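Local coordinates for protein TipC2 (Streptococcus intermedius B196, PDB 6DHX) that probably serves as an immunity protein (antitoxin) that recognises and neutralises an antibacterial toxin exported by a type VII secretion system, at residues Tyr93-Ile98 against Arg103-Asn108; Leu117-Lys122 against Ala156-Ile161. All coordinates share one frame; numbering follows the deposited sequence.

Contact 1 of 2, residues Tyr93-Ile98 against Arg103-Asn108; sequences YFEKEI and RVRIWN
Phe-94 and Ile-106 form the apolar centre of this antiparallel beta hairpin, in which strands 89-99 and 102-111 follow one another. The Phe-94 ring lies alongside Ile-106 with one face turned to it: CB of Ile-106 stands 4.0 Å from the ring centroid in a CH-pi contact, displaced toward CZ, and CD1 of Ile-106 reaches the same rim. A first torsion of 61°, with CG between the backbone N and the carbonyl carbon, tips the ring over its cross-strand partner, and Ile-161 of helix 151-173 packs on Phe-94. At the hairpin's end CG2 of Ile-98 meets CG1 of Val-104 at 3.6 Å, crossing at about a right angle.

Phe-94 with Ile-106 and Lys-96 with Val-104 are the hydrogen-bonded pairs; N of Ile-106 to O of Phe-94 measures 2.8 Å. NZ of Lys-96 bonds to O of Glu-97. The opposite face of the sheet begins with Tyr-93, obliquely beside the Trp-107 ring with planes 35° apart, while its OH bonds to NZ of Lys-76.

Farther along is the charged edge. Arg-103 approaches Glu-95 side-on, its NE and NH2 both 2.8 Å from OE1 of Glu-95, with that oxygen near the guanidinium plane. A bend at chi3 turns the guanidinium along the strands toward Glu-95. Glu-95 also forms a salt bridge with Arg-105, whose guanidinium is turned 70° from the carboxylate; the exact place of OE2 is less sure. NH2 of Arg-103 is shared with Asp-131, while NH1 pairs with Glu-126. With two arginines around it, the buried Glu-95 is probably stabilised as a carboxylate, and one hairpin thus carries a largely apolar face and an ion-pair network back to back.

Contact 2 of 2, residues Leu117-Lys122 against Ala156-Ile161; sequences LTKSVK and AHYEKI
Helix-on-sheet packing is the setting here: helix 151-173 lies against one face of the mixed sheet, and Tyr-158 spans the gap to strand 116-127. Lys-119 meets that ring from above. Its CE sits over the middle of one face, 3.5 Å from the Tyr-158 ring centroid and 8° off the normal, making a CH-pi contact. The ammonium lies farther across the same face: NZ of Lys-119 is 3.8 Å from the centroid of the Tyr-158 ring, a cation-pi interaction in which the nitrogen leans toward CE2 and CD2. CD of Lys-119 remains near CE1 of Tyr-158 at 4.0 Å, so the end of the lysine chain crosses the ring from one side to the other. A bend at chi3 (66°) turns CE and NZ onto the face.

The ring of Tyr-158 leaves the helix opposite its backbone N (chi1 178°) and so reaches out to the strand. At its far end the hydroxyl comes up against Leu-117, whose CD2 is 3.5 Å from OH of Tyr-158 and approaches from the opposite direction. That OH is hydrogen-bonded to the hydroxyl of Tyr-183. The positive charge of Lys-119, a buried residue, would be partly offset by the ring's electrons, while the tyrosine hydroxyl finds its polar partner in another aromatic residue.

Lys-119 also touches Trp-192 in the C-terminal region, and Asn-108 of strand 102-111 packs against both Lys-119 and Tyr-158. On the helix, His-157 and Ile-161 reach Phe-94 of strand 89-99, and Ile-161 continues to Ile-77 of strand 74-82, so the helix lies across several strands, with Tyr-158 its link to strand 116-127.

Overall arrangement
The two contacts share one sheet, their centres 8 Å apart. Strand 102-111 of contact 1 is the direct neighbour of strand 116-127 of contact 2, and probable backbone hydrogen bonds join them: O of Trp-107 to N of Ser-120 and N of Arg-105 to O of Lys-122, both 2.8 Å. Asn-108 connects the side chains, its OD1 lying 3.2 Å from CE1 of Tyr-158, while its ND2 bonds to the backbone of Ile-92. On the other face, Lys-122 makes a cation-pi interaction with Trp-107. Contact 1 builds the sheet locally within a hairpin; contact 2, with 33 residues between its segments, adds one of the points where helix 151-173 packs on that sheet.

Contact 1 of 2, residues Tyr93-Ile98 against Arg103-Asn108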
loop_
_atom_site.group_PDB
_atom_site.type_symbol
_atom_site.label_atom_id
_atom_site.label_comp_id
_atom_site.label_asym_id
_atom_site.label_seq_id
_atom_site.Cartn_x
_atom_site.Cartn_y
_atom_site.Cartn_z
ATOM N N TYR A 93 -0.860 1.426 -0.748
ATOM C CA TYR A 93 -0.634 2.831 -1.038
ATOM C C TYR A 93 -1.714 3.687 -0.405
ATOM O O TYR A 93 -2.800 3.224 -0.041
ATOM C CB TYR A 93 -0.528 3.114 -2.550
ATOM C CG TYR A 93 -1.790 2.960 -3.364
ATOM C CD1 TYR A 93 -2.186 1.714 -3.849
ATOM C CD2 TYR A 93 -2.561 4.086 -3.684
ATOM C CE1 TYR A 93 -3.357 1.585 -4.627
ATOM C CE2 TYR A 93 -3.707 3.976 -4.438
ATOM C CZ TYR A 93 -4.113 2.727 -4.913
ATOM O OH TYR A 93 -5.266 2.624 -5.698
ATOM N N PHE A 94 -1.380 4.968 -0.251
ATOM C CA PHE A 94 -2.359 5.878 0.292
ATOM C C PHE A 94 -2.081 7.255 -0.262
ATOM O O PHE A 94 -0.992 7.536 -0.792
ATOM C CB PHE A 94 -2.353 5.897 1.823
ATOM C CG PHE A 94 -1.022 6.335 2.454
ATOM C CD1 PHE A 94 -0.022 5.400 2.720
ATOM C CD2 PHE A 94 -0.817 7.664 2.828
ATOM C CE1 PHE A 94 1.185 5.778 3.337
ATOM C CE2 PHE A 94 0.385 8.048 3.428
ATOM C CZ PHE A 94 1.379 7.102 3.717
ATOM N N GLU A 95 -3.106 8.093 -0.178
ATOM C CA GLU A 95 -3.088 9.426 -0.780
ATOM C C GLU A 95 -3.665 10.434 0.199
ATOM O O GLU A 95 -4.586 10.126 0.968
ATOM C CB GLU A 95 -3.887 9.481 -2.114
ATOM C CG GLU A 95 -3.482 8.428 -3.173
ATOM C CD GLU A 95 -4.143 8.664 -4.541
ATOM O OE1 GLU A 95 -5.047 9.521 -4.640
ATOM O OE2 GLU A 95 -3.760 7.973 -5.517
ATOM N N LYS A 96 -3.099 11.636 0.174
ATOM C CA LYS A 96 -3.437 12.715 1.089
ATOM C C LYS A 96 -3.421 14.018 0.318
ATOM O O LYS A 96 -2.527 14.261 -0.508
ATOM C CB LYS A 96 -2.437 12.786 2.250
ATOM C CG LYS A 96 -2.864 13.695 3.405
ATOM C CD LYS A 96 -1.748 13.832 4.425
ATOM C CE LYS A 96 -0.959 15.114 4.193
ATOM N NZ LYS A 96 -1.818 16.335 4.279
ATOM N N GLU A 97 -4.402 14.866 0.571
ATOM C CA GLU A 97 -4.352 16.172 -0.059
ATOM C C GLU A 97 -3.234 16.993 0.593
ATOM O O GLU A 97 -3.076 16.973 1.818
ATOM C CB GLU A 97 -5.707 16.871 0.066
ATOM C CG GLU A 97 -5.799 18.107 -0.814
ATOM C CD GLU A 97 -6.940 19.040 -0.418
ATOM O OE1 GLU A 97 -7.468 18.898 0.713
ATOM O OE2 GLU A 97 -7.291 19.924 -1.237
ATOM N N ILE A 98 -2.419 17.671 -0.219
ATOM C CA ILE A 98 -1.350 18.525 0.309
ATOM C C ILE A 98 -1.500 19.976 -0.083
ATOM O O ILE A 98 -0.859 20.843 0.540
ATOM C CB ILE A 98 0.047 18.008 -0.093
ATOM C CG1 ILE A 98 0.262 18.120 -1.606
ATOM C CG2 ILE A 98 0.214 16.566 0.390
ATOM C CD1 ILE A 98 1.686 17.832 -2.002
ATOM N N ARG A 103 -2.458 16.073 -4.573
ATOM C CA ARG A 103 -2.364 15.019 -3.566
ATOM C C ARG A 103 -0.999 14.366 -3.658
ATOM O O ARG A 103 -0.420 14.253 -4.747
ATOM C CB ARG A 103 -3.460 13.920 -3.735
ATOM C CG ARG A 103 -4.910 14.504 -3.859
ATOM C CD ARG A 103 -5.939 13.368 -3.726
ATOM N NE ARG A 103 -5.722 12.248 -4.654
ATOM C CZ ARG A 103 -6.129 12.253 -5.929
ATOM N NH1 ARG A 103 -6.746 13.321 -6.420
ATOM N NH2 ARG A 103 -5.910 11.193 -6.709
ATOM N N VAL A 104 -0.482 13.950 -2.522
ATOM C CA VAL A 104 0.683 13.083 -2.490
ATOM C C VAL A 104 0.206 11.639 -2.404
ATOM O O VAL A 104 -0.826 11.332 -1.805
ATOM C CB VAL A 104 1.600 13.453 -1.310
ATOM C CG1 VAL A 104 0.925 13.070 0.036
ATOM C CG2 VAL A 104 2.943 12.813 -1.439
ATOM N N ARG A 105 0.922 10.753 -3.072
ATOM C CA ARG A 105 0.614 9.330 -3.040
ATOM C C ARG A 105 1.851 8.636 -2.530
ATOM O O ARG A 105 2.921 8.774 -3.125
ATOM C CB ARG A 105 0.278 8.806 -4.425
ATOM C CG ARG A 105 -0.533 9.730 -5.286
ATOM C CD ARG A 105 -0.547 9.178 -6.721
ATOM N NE ARG A 105 -1.574 8.148 -6.948
ATOM C CZ ARG A 105 -1.473 6.847 -6.668
ATOM N NH1 ARG A 105 -2.492 6.037 -6.950
ATOM N NH2 ARG A 105 -0.398 6.358 -6.076
ATOM N N ILE A 106 1.729 7.889 -1.443
ATOM C CA ILE A 106 2.874 7.149 -0.948
ATOM C C ILE A 106 2.611 5.681 -1.258
ATOM O O ILE A 106 1.560 5.131 -0.891
ATOM C CB ILE A 106 3.124 7.440 0.546
ATOM C CG1 ILE A 106 3.571 8.912 0.663
ATOM C CG2 ILE A 106 4.230 6.593 1.104
ATOM C CD1 ILE A 106 3.687 9.425 2.113
ATOM N N TRP A 107 3.574 5.070 -1.935
ATOM C CA TRP A 107 3.440 3.843 -2.700
ATOM C C TRP A 107 4.429 2.838 -2.139
ATOM O O TRP A 107 5.641 3.083 -2.160
ATOM C CB TRP A 107 3.799 4.220 -4.142
ATOM C CG TRP A 107 3.609 3.308 -5.182
ATOM C CD1 TRP A 107 4.517 2.405 -5.671
ATOM C CD2 TRP A 107 2.473 3.230 -6.016
ATOM N NE1 TRP A 107 3.997 1.760 -6.754
ATOM C CE2 TRP A 107 2.736 2.240 -6.987
ATOM C CE3 TRP A 107 1.261 3.908 -6.051
ATOM C CZ2 TRP A 107 1.814 1.895 -7.976
ATOM C CZ3 TRP A 107 0.341 3.556 -7.030
ATOM C CH2 TRP A 107 0.624 2.564 -7.976
ATOM N N ASN A 108 3.935 1.703 -1.632
ATOM C CA ASN A 108 4.802 0.822 -0.850
ATOM C C ASN A 108 4.620 -0.567 -1.414
ATOM O O ASN A 108 3.601 -1.215 -1.134
ATOM C CB ASN A 108 4.437 0.853 0.621
ATOM C CG ASN A 108 4.311 2.290 1.128
ATOM O OD1 ASN A 108 5.343 2.935 1.358
ATOM N ND2 ASN A 108 3.071 2.810 1.256
#

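Contact 2 of 2, residues Leu117-Lys122 against Ala156-Ile161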
loop_
_atom_site.group_PDB
_atom_site.type_symbol
_atom_site.label_atom_id
_atom_site.label_comp_id
_atom_site.label_asym_id
_atom_site.label_seq_id
_atom_site.Cartn_x
_atom_site.Cartn_y
_atom_site.Cartn_z
ATOM N N LEU A 117 10.704 -4.477 0.180
ATOM C CA LEU A 117 9.685 -3.440 0.270
ATOM C C LEU A 117 10.301 -2.137 -0.254
ATOM O O LEU A 117 11.271 -1.644 0.324
ATOM C CB LEU A 117 9.263 -3.256 1.715
ATOM C CG LEU A 117 8.266 -2.128 1.933
ATOM C CD1 LEU A 117 6.856 -2.543 1.388
ATOM C CD2 LEU A 117 8.167 -1.826 3.407
ATOM N N THR A 118 9.719 -1.572 -1.295
ATOM C CA THR A 118 10.193 -0.328 -1.910
ATOM C C THR A 118 9.153 0.753 -1.659
ATOM O O THR A 118 7.995 0.616 -2.071
ATOM C CB THR A 118 10.446 -0.545 -3.406
ATOM O OG1 THR A 118 11.411 -1.599 -3.584
ATOM C CG2 THR A 118 10.987 0.722 -4.084
ATOM N N LYS A 119 9.561 1.834 -0.968
ATOM C CA LYS A 119 8.664 2.920 -0.600
ATOM C C LYS A 119 8.980 4.061 -1.551
ATOM O O LYS A 119 10.157 4.385 -1.749
ATOM C CB LYS A 119 8.869 3.349 0.863
ATOM C CG LYS A 119 8.574 2.221 1.862
ATOM C CD LYS A 119 9.295 2.209 3.224
ATOM C CE LYS A 119 8.933 3.342 4.117
ATOM N NZ LYS A 119 9.616 3.156 5.448
ATOM N N SER A 120 7.959 4.615 -2.193
ATOM C CA SER A 120 8.203 5.695 -3.149
ATOM C C SER A 120 7.067 6.720 -3.039
ATOM O O SER A 120 6.052 6.498 -2.343
ATOM C CB SER A 120 8.370 5.100 -4.558
ATOM O OG SER A 120 7.139 4.656 -5.061
ATOM N N VAL A 121 7.258 7.871 -3.686
ATOM C CA VAL A 121 6.346 9.014 -3.577
ATOM C C VAL A 121 5.968 9.493 -4.969
ATOM O O VAL A 121 6.850 9.694 -5.828
ATOM C CB VAL A 121 6.983 10.200 -2.829
ATOM C CG1 VAL A 121 5.918 11.152 -2.485
ATOM C CG2 VAL A 121 7.680 9.776 -1.618
ATOM N N LYS A 122 4.683 9.744 -5.169
ATOM C CA LYS A 122 4.145 10.267 -6.413
ATOM C C LYS A 122 3.221 11.437 -6.095
ATOM O O LYS A 122 2.844 11.678 -4.936
ATOM C CB LYS A 122 3.369 9.167 -7.171
ATOM C CG LYS A 122 4.193 7.921 -7.549
ATOM C CD LYS A 122 3.269 6.883 -8.216
ATOM C CE LYS A 122 3.939 5.509 -8.438
ATOM N NZ LYS A 122 5.326 5.501 -7.954
ATOM N N ALA A 156 6.529 10.228 8.819
ATOM C CA ALA A 156 5.416 10.265 9.759
ATOM C C ALA A 156 4.120 9.766 9.108
ATOM O O ALA A 156 3.341 9.064 9.759
ATOM C CB ALA A 156 5.246 11.677 10.326
ATOM N N HIS A 157 3.868 10.132 7.840
ATOM C CA HIS A 157 2.683 9.651 7.125
ATOM C C HIS A 157 2.727 8.134 6.963
ATOM O O HIS A 157 1.724 7.436 7.185
ATOM C CB HIS A 157 2.568 10.324 5.744
ATOM C CG HIS A 157 2.203 11.781 5.810
ATOM N ND1 HIS A 157 1.104 12.240 6.498
ATOM C CD2 HIS A 157 2.802 12.877 5.283
ATOM C CE1 HIS A 157 1.048 13.559 6.410
ATOM N NE2 HIS A 157 2.060 13.972 5.668
ATOM N N TYR A 158 3.895 7.611 6.605
ATOM C CA TYR A 158 4.063 6.166 6.463
ATOM C C TYR A 158 3.809 5.456 7.794
ATOM O O TYR A 158 3.083 4.455 7.856
ATOM C CB TYR A 158 5.486 5.873 5.945
ATOM C CG TYR A 158 5.706 4.392 5.839
ATOM C CD1 TYR A 158 5.373 3.725 4.668
ATOM C CD2 TYR A 158 6.219 3.664 6.907
ATOM C CE1 TYR A 158 5.542 2.361 4.544
ATOM C CE2 TYR A 158 6.383 2.261 6.817
ATOM C CZ TYR A 158 6.048 1.626 5.613
ATOM O OH TYR A 158 6.204 0.261 5.481
ATOM N N GLU A 159 4.386 5.982 8.880
ATOM C CA GLU A 159 4.175 5.387 10.200
ATOM C C GLU A 159 2.692 5.405 10.562
ATOM O O GLU A 159 2.158 4.422 11.074
ATOM C CB GLU A 159 5.004 6.130 11.250
ATOM C CG GLU A 159 4.673 5.794 12.711
ATOM C CD GLU A 159 5.014 4.361 13.102
ATOM O OE1 GLU A 159 5.873 3.721 12.448
ATOM O OE2 GLU A 159 4.441 3.886 14.112
ATOM N N LYS A 160 2.022 6.517 10.288
ATOM C CA LYS A 160 0.626 6.658 10.690
ATOM C C LYS A 160 -0.299 5.723 9.908
ATOM O O LYS A 160 -1.199 5.101 10.489
ATOM C CB LYS A 160 0.207 8.109 10.487
ATOM C CG LYS A 160 -1.219 8.388 10.969
ATOM C CD LYS A 160 -1.499 9.889 10.733
ATOM C CE LYS A 160 -2.985 10.205 10.822
ATOM N NZ LYS A 160 -3.562 9.754 12.114
ATOM N N ILE A 161 -0.115 5.639 8.595
ATOM C CA ILE A 161 -1.047 4.884 7.767
ATOM C C ILE A 161 -0.603 3.451 7.584
ATOM O O ILE A 161 -1.427 2.532 7.695
ATOM C CB ILE A 161 -1.242 5.566 6.397
ATOM C CG1 ILE A 161 -1.785 6.991 6.589
ATOM C CG2 ILE A 161 -2.146 4.670 5.481
ATOM C CD1 ILE A 161 -3.139 7.063 7.348
#